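Side-chain contacts in cytochrome P450 (Zobellia galactanivorans, PDB 6G5O), which is a haem-binding protein of the cytochrome P450 family, holding its iron porphyrin inside a largely helical fold: residues V82-A85 with I86-W90; K204-K207 with E208-K211. One frame throughout, in Å; residues are numbered along the deposited sequence.

Contact 1: residues V82-A85 with I86-W90; sequences VYRA and IVEPW. With HEM (protoporphyrin IX containing Fe), chain C.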
loop_
_atom_site.group_PDB
_atom_site.type_symbol
_atom_site.label_atom_id
_atom_site.label_comp_id
_atom_site.label_asym_id
_atom_site.label_seq_id
_atom_site.Cartn_x
_atom_site.Cartn_y
_atom_site.Cartn_z
ATOM N N VAL A 82 14.541 0.410 16.733
ATOM C CA VAL A 82 15.840 -0.172 16.438
ATOM C C VAL A 82 15.816 -0.937 15.085
ATOM O O VAL A 82 16.655 -0.678 14.223
ATOM C CB VAL A 82 16.299 -1.135 17.563
ATOM C CG1 VAL A 82 17.659 -1.731 17.219
ATOM C CG2 VAL A 82 16.379 -0.441 18.941
ATOM N N TYR A 83 14.873 -1.868 14.880
ATOM C CA TYR A 83 14.757 -2.549 13.572
ATOM C C TYR A 83 14.488 -1.510 12.443
ATOM O O TYR A 83 14.977 -1.609 11.331
ATOM C CB TYR A 83 13.598 -3.520 13.565
ATOM C CG TYR A 83 13.818 -4.864 14.220
ATOM C CD1 TYR A 83 14.856 -5.688 13.808
ATOM C CD2 TYR A 83 12.950 -5.335 15.198
ATOM C CE1 TYR A 83 15.033 -6.941 14.360
ATOM C CE2 TYR A 83 13.126 -6.587 15.772
ATOM C CZ TYR A 83 14.174 -7.388 15.343
ATOM O OH TYR A 83 14.395 -8.632 15.876
ATOM N N ARG A 84 13.645 -0.549 12.757
ATOM C CA ARG A 84 13.266 0.455 11.797
ATOM C C ARG A 84 14.485 1.275 11.347
ATOM O O ARG A 84 14.626 1.541 10.154
ATOM C CB ARG A 84 12.159 1.356 12.332
ATOM C CG ARG A 84 11.699 2.273 11.190
ATOM C CD ARG A 84 10.240 2.643 11.229
ATOM N NE ARG A 84 10.019 3.697 10.279
ATOM C CZ ARG A 84 8.879 3.946 9.653
ATOM N NH1 ARG A 84 7.816 3.180 9.826
ATOM N NH2 ARG A 84 8.844 4.965 8.791
ATOM N N ALA A 85 15.374 1.640 12.284
ATOM C CA ALA A 85 16.606 2.400 11.944
ATOM C C ALA A 85 17.552 1.595 11.078
ATOM O O ALA A 85 18.263 2.168 10.247
ATOM C CB ALA A 85 17.350 2.874 13.202
ATOM N N ILE A 86 17.554 0.271 11.240
ATOM C CA ILE A 86 18.305 -0.586 10.332
ATOM C C ILE A 86 17.815 -0.517 8.881
ATOM O O ILE A 86 18.610 -0.409 7.981
ATOM C CB ILE A 86 18.237 -2.066 10.737
ATOM C CG1 ILE A 86 19.031 -2.324 12.008
ATOM C CG2 ILE A 86 18.828 -2.941 9.628
ATOM C CD1 ILE A 86 18.574 -3.583 12.729
ATOM N N VAL A 87 16.519 -0.626 8.662
ATOM C CA VAL A 87 16.009 -0.761 7.293
ATOM C C VAL A 87 15.624 0.576 6.627
ATOM O O VAL A 87 15.407 0.622 5.438
ATOM C CB VAL A 87 14.795 -1.726 7.255
ATOM C CG1 VAL A 87 15.225 -3.118 7.771
ATOM C CG2 VAL A 87 13.628 -1.180 8.065
ATOM N N GLU A 88 15.526 1.660 7.394
ATOM C CA GLU A 88 14.999 2.880 6.829
ATOM C C GLU A 88 15.872 3.500 5.728
ATOM O O GLU A 88 15.315 4.036 4.767
ATOM C CB GLU A 88 14.640 3.918 7.884
ATOM C CG GLU A 88 13.616 4.925 7.332
ATOM C CD GLU A 88 12.834 5.689 8.370
ATOM O OE1 GLU A 88 12.910 5.380 9.593
ATOM O OE2 GLU A 88 12.146 6.636 7.924
ATOM N N PRO A 89 17.209 3.465 5.865
ATOM C CA PRO A 89 17.989 4.030 4.761
ATOM C C PRO A 89 17.842 3.245 3.471
ATOM O O PRO A 89 17.840 3.850 2.400
ATOM C CB PRO A 89 19.430 4.013 5.270
ATOM C CG PRO A 89 19.317 3.955 6.791
ATOM C CD PRO A 89 18.026 3.211 7.069
ATOM N N TRP A 90 17.655 1.928 3.564
ATOM C CA TRP A 90 17.431 1.118 2.376
ATOM C C TRP A 90 16.179 1.605 1.629
ATOM O O TRP A 90 16.215 1.813 0.426
ATOM C CB TRP A 90 17.340 -0.369 2.697
ATOM C CG TRP A 90 17.282 -1.190 1.482
ATOM C CD1 TRP A 90 16.164 -1.769 0.921
ATOM C CD2 TRP A 90 18.375 -1.507 0.624
ATOM N NE1 TRP A 90 16.514 -2.453 -0.238
ATOM C CE2 TRP A 90 17.860 -2.295 -0.447
ATOM C CE3 TRP A 90 19.742 -1.225 0.654
ATOM C CZ2 TRP A 90 18.660 -2.785 -1.456
ATOM C CZ3 TRP A 90 20.540 -1.706 -0.359
ATOM C CH2 TRP A 90 19.995 -2.474 -1.408
HETATM C CHA HEM C . 3.115 0.065 6.512
HETATM C CHB HEM C . 0.009 1.645 3.167
HETATM C CHC HEM C . 3.160 0.571 -0.313
HETATM C CHD HEM C . 5.967 -1.556 2.930
HETATM C C1A HEM C . 2.010 0.609 5.896
HETATM C C2A HEM C . 0.857 1.102 6.574
HETATM C C3A HEM C . 0.026 1.539 5.641
HETATM C C4A HEM C . 0.601 1.325 4.368
HETATM C CMA HEM C . -1.301 2.160 5.933
HETATM C CAA HEM C . 0.592 1.198 8.076
HETATM C CBA HEM C . 0.257 -0.179 8.627
HETATM C CGA HEM C . 0.087 -0.143 10.130
HETATM O O1A HEM C . 0.228 -1.183 10.767
HETATM O O2A HEM C . -0.172 0.897 10.761
HETATM C C1B HEM C . 0.604 1.489 1.931
HETATM C C2B HEM C . 0.024 2.010 0.757
HETATM C C3B HEM C . 0.895 1.696 -0.261
HETATM C C4B HEM C . 2.036 0.981 0.394
HETATM C CMB HEM C . -1.302 2.701 0.650
HETATM C CAB HEM C . 0.904 1.986 -1.692
HETATM C CBB HEM C . 0.093 2.821 -2.314
HETATM C C1C HEM C . 4.214 -0.100 0.249
HETATM C C2C HEM C . 5.254 -0.701 -0.458
HETATM C C3C HEM C . 6.034 -1.361 0.459
HETATM C C4C HEM C . 5.452 -1.118 1.730
HETATM C CMC HEM C . 5.493 -0.637 -1.933
HETATM C CAC HEM C . 7.272 -2.117 0.225
HETATM C CBC HEM C . 7.880 -2.344 -0.935
HETATM C C1D HEM C . 5.418 -1.216 4.177
HETATM C C2D HEM C . 6.072 -1.597 5.442
HETATM C C3D HEM C . 5.307 -1.137 6.446
HETATM C C4D HEM C . 4.151 -0.521 5.785
HETATM C CMD HEM C . 7.379 -2.307 5.541
HETATM C CAD HEM C . 5.576 -1.282 7.933
HETATM C CBD HEM C . 6.217 -0.061 8.612
HETATM C CGD HEM C . 6.508 -0.353 10.097
HETATM O O1D HEM C . 5.984 -1.366 10.681
HETATM O O2D HEM C . 7.278 0.388 10.799
HETATM N NA HEM C . 1.816 0.711 4.528
HETATM N NB HEM C . 1.767 0.888 1.677
HETATM N NC HEM C . 4.314 -0.375 1.567
HETATM N ND HEM C . 4.293 -0.575 4.451
HETATM FE FE HEM C . 3.086 0.136 3.149
HETATM O O HOH W 1 1.794 -1.698 2.970
#
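Arg84 reaches Glu88 one helical turn on, while the end of its guanidinium group grips the haem. NE points at Glu88 OE1 almost in line, N-H...O 170°, but the 3.4 Å between Arg84 NE and Glu88 OE1 makes this a weak bond within a salt bridge. OE1 lies at the guanidinium edge, in its plane, whereas the carboxylate as a whole is turned 76° from that plane. On the haem side, Arg84 NH1 donates to the propionate oxygen O2D of HEM at 3.0 Å and is also hydrogen-bonded to Asn329 O. The guanidinium is thus held through both NE and NH1, and Glu88 probably helps to hold its positive charge beside the propionate. Propionates held by arginine and histidine side chains are a familiar feature of the P450 fold; here the haem is also hydrogen-bonded to His80, His328 and Arg272. Helix 79-92 carries the pair. Ile86 N bonds to Val82 O at 3.3 Å and Val87 N to Tyr83 O at 3.2 Å, but the regular pattern breaks at Pro89, whose ring nitrogen has no hydrogen: its CD sits 3.4 Å from Ala85 O, and the helix kinks. On another flank, Ile86 CD1 approaches the Tyr83 ring obliquely, 4.4 Å from CD1 of that ring. The anti setting of CG1 to the carbonyl carbon (chi1 -70°) sends this branch back towards Tyr83, and Phe200 packs against both residues.

Contact 2: residues K204-K207 with E208-K211; sequences KLTK and EEVK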
loop_
_atom_site.group_PDB
_atom_site.type_symbol
_atom_site.label_atom_id
_atom_site.label_comp_id
_atom_site.label_asym_id
_atom_site.label_seq_id
_atom_site.Cartn_x
_atom_site.Cartn_y
_atom_site.Cartn_z
ATOM N N LYS A 204 24.594 -9.636 13.950
ATOM C CA LYS A 204 24.021 -9.709 12.631
ATOM C C LYS A 204 22.604 -10.214 12.764
ATOM O O LYS A 204 22.294 -10.967 13.666
ATOM C CB LYS A 204 24.809 -10.637 11.717
ATOM C CG LYS A 204 26.264 -10.260 11.517
ATOM C CD LYS A 204 26.533 -8.937 10.781
ATOM C CE LYS A 204 27.902 -9.024 10.076
ATOM N NZ LYS A 204 28.521 -7.690 9.839
ATOM N N LEU A 205 21.735 -9.777 11.865
ATOM C CA LEU A 205 20.356 -10.275 11.829
ATOM C C LEU A 205 20.412 -11.749 11.472
ATOM O O LEU A 205 21.289 -12.148 10.706
ATOM C CB LEU A 205 19.499 -9.500 10.816
ATOM C CG LEU A 205 19.242 -8.005 11.048
ATOM C CD1 LEU A 205 18.391 -7.370 9.964
ATOM C CD2 LEU A 205 18.597 -7.774 12.397
ATOM N N THR A 206 19.529 -12.549 12.071
ATOM C CA THR A 206 19.360 -13.937 11.687
ATOM C C THR A 206 18.523 -14.048 10.414
ATOM O O THR A 206 17.841 -13.115 10.011
ATOM C CB THR A 206 18.557 -14.716 12.738
ATOM O OG1 THR A 206 17.256 -14.132 12.836
ATOM C CG2 THR A 206 19.250 -14.700 14.131
ATOM N N LYS A 207 18.531 -15.242 9.836
ATOM C CA LYS A 207 17.760 -15.527 8.659
ATOM C C LYS A 207 16.273 -15.368 8.886
ATOM O O LYS A 207 15.569 -14.917 7.961
ATOM C CB LYS A 207 18.048 -16.927 8.171
ATOM C CG LYS A 207 19.461 -17.126 7.699
ATOM C CD LYS A 207 19.576 -18.525 7.111
ATOM C CE LYS A 207 21.015 -18.853 6.724
ATOM N NZ LYS A 207 20.974 -19.936 5.694
ATOM N N GLU A 208 15.810 -15.747 10.093
ATOM C CA GLU A 208 14.426 -15.571 10.497
ATOM C C GLU A 208 14.009 -14.100 10.536
ATOM O O GLU A 208 12.857 -13.768 10.169
ATOM C CB GLU A 208 14.157 -16.221 11.869
ATOM C CG GLU A 208 12.727 -16.112 12.441
ATOM C CD GLU A 208 11.665 -16.993 11.726
ATOM O OE1 GLU A 208 11.961 -17.599 10.660
ATOM O OE2 GLU A 208 10.515 -17.093 12.242
ATOM N N GLU A 209 14.896 -13.237 11.022
ATOM C CA GLU A 209 14.615 -11.800 11.025
ATOM C C GLU A 209 14.591 -11.261 9.594
ATOM O O GLU A 209 13.739 -10.488 9.270
ATOM C CB GLU A 209 15.622 -11.042 11.874
ATOM C CG GLU A 209 15.344 -11.191 13.368
ATOM C CD GLU A 209 16.547 -10.831 14.207
ATOM O OE1 GLU A 209 17.619 -11.369 13.904
ATOM O OE2 GLU A 209 16.452 -9.975 15.119
ATOM N N VAL A 210 15.498 -11.704 8.745
ATOM C CA VAL A 210 15.553 -11.233 7.364
ATOM C C VAL A 210 14.276 -11.648 6.674
ATOM O O VAL A 210 13.703 -10.869 5.933
ATOM C CB VAL A 210 16.828 -11.755 6.644
ATOM C CG1 VAL A 210 16.840 -11.429 5.136
ATOM C CG2 VAL A 210 18.040 -11.128 7.295
ATOM N N LYS A 211 13.788 -12.848 6.972
ATOM C CA LYS A 211 12.583 -13.339 6.344
ATOM C C LYS A 211 11.380 -12.485 6.760
ATOM O O LYS A 211 10.488 -12.193 5.954
ATOM C CB LYS A 211 12.367 -14.801 6.731
ATOM C CG LYS A 211 11.128 -15.448 6.140
ATOM C CD LYS A 211 10.981 -16.882 6.626
ATOM C CE LYS A 211 9.676 -17.512 6.131
ATOM N NZ LYS A 211 9.657 -18.988 6.305
#
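Thr206 and Glu209 hold each other from both directions in a capping box at the start of helix 207-220. Thr206 is the N-cap: its OG1 accepts from Glu209 N at 3.1 Å, closing off one of the amides that the first turn leaves without a helical acceptor. In return, the backbone N of Thr206 donates to Glu209 OE1 at 2.9 Å, a nearly straight bond (167°) that meets the oxygen close to its C-O axis. The Thr206 hydroxyl adds a second donor to the same oxygen, OG1 to Glu209 OE1 at 3.0 Å, arriving on the anti side and 27° out of the carboxylate plane. With OG1 set between the backbone N and the carbonyl carbon (chi1 62°), the hydroxyl can take the amide of Glu209 while giving its proton to the carboxylate. Arg203 NH1 adds a salt bridge to OE1, and the other oxygen, OE2, is taken up by Tyr83, so both ends of this buried carboxylate have partners. From the N-cap on, the usual helical bonds begin: Val210 N reaches Thr206 O at 3.0 Å, and Lys211 N reaches Lys207 O at 2.9 Å. The apolar flank is made by Leu205 CB against Val210 CG2, 4.1 Å apart, while Leu205 CD2 lies 4.0 Å from Glu209 OE1, the two side chains crossing at about a right angle. The Lys207 amine makes a salt bridge with Asp181 on helix 169-185. So many donors around one carboxylate, together with its place at a helix N-terminus, would be expected to stabilise Glu209 as the anion.

Both contacts are partly buried, but they belong to different elements: contact 1 lies within helix 79-92, whereas contact 2 turns a loop into helix 207-220. They lie about 13 Å apart, centre to centre, and they touch directly. Tyr83 OH and Glu209 OE2, 2.6 Å apart, probably share a hydrogen bond, and Leu205 CD2 packs against both Tyr83 CE1 and Ile86 CD1. Buried charge is used differently in each. In contact 1 a buried arginine serves the haem and its carboxylate partner is partly exposed; in contact 2 a buried glutamate collects donors at a helix start, with exposed Thr206 and Lys207 nearby in the chain.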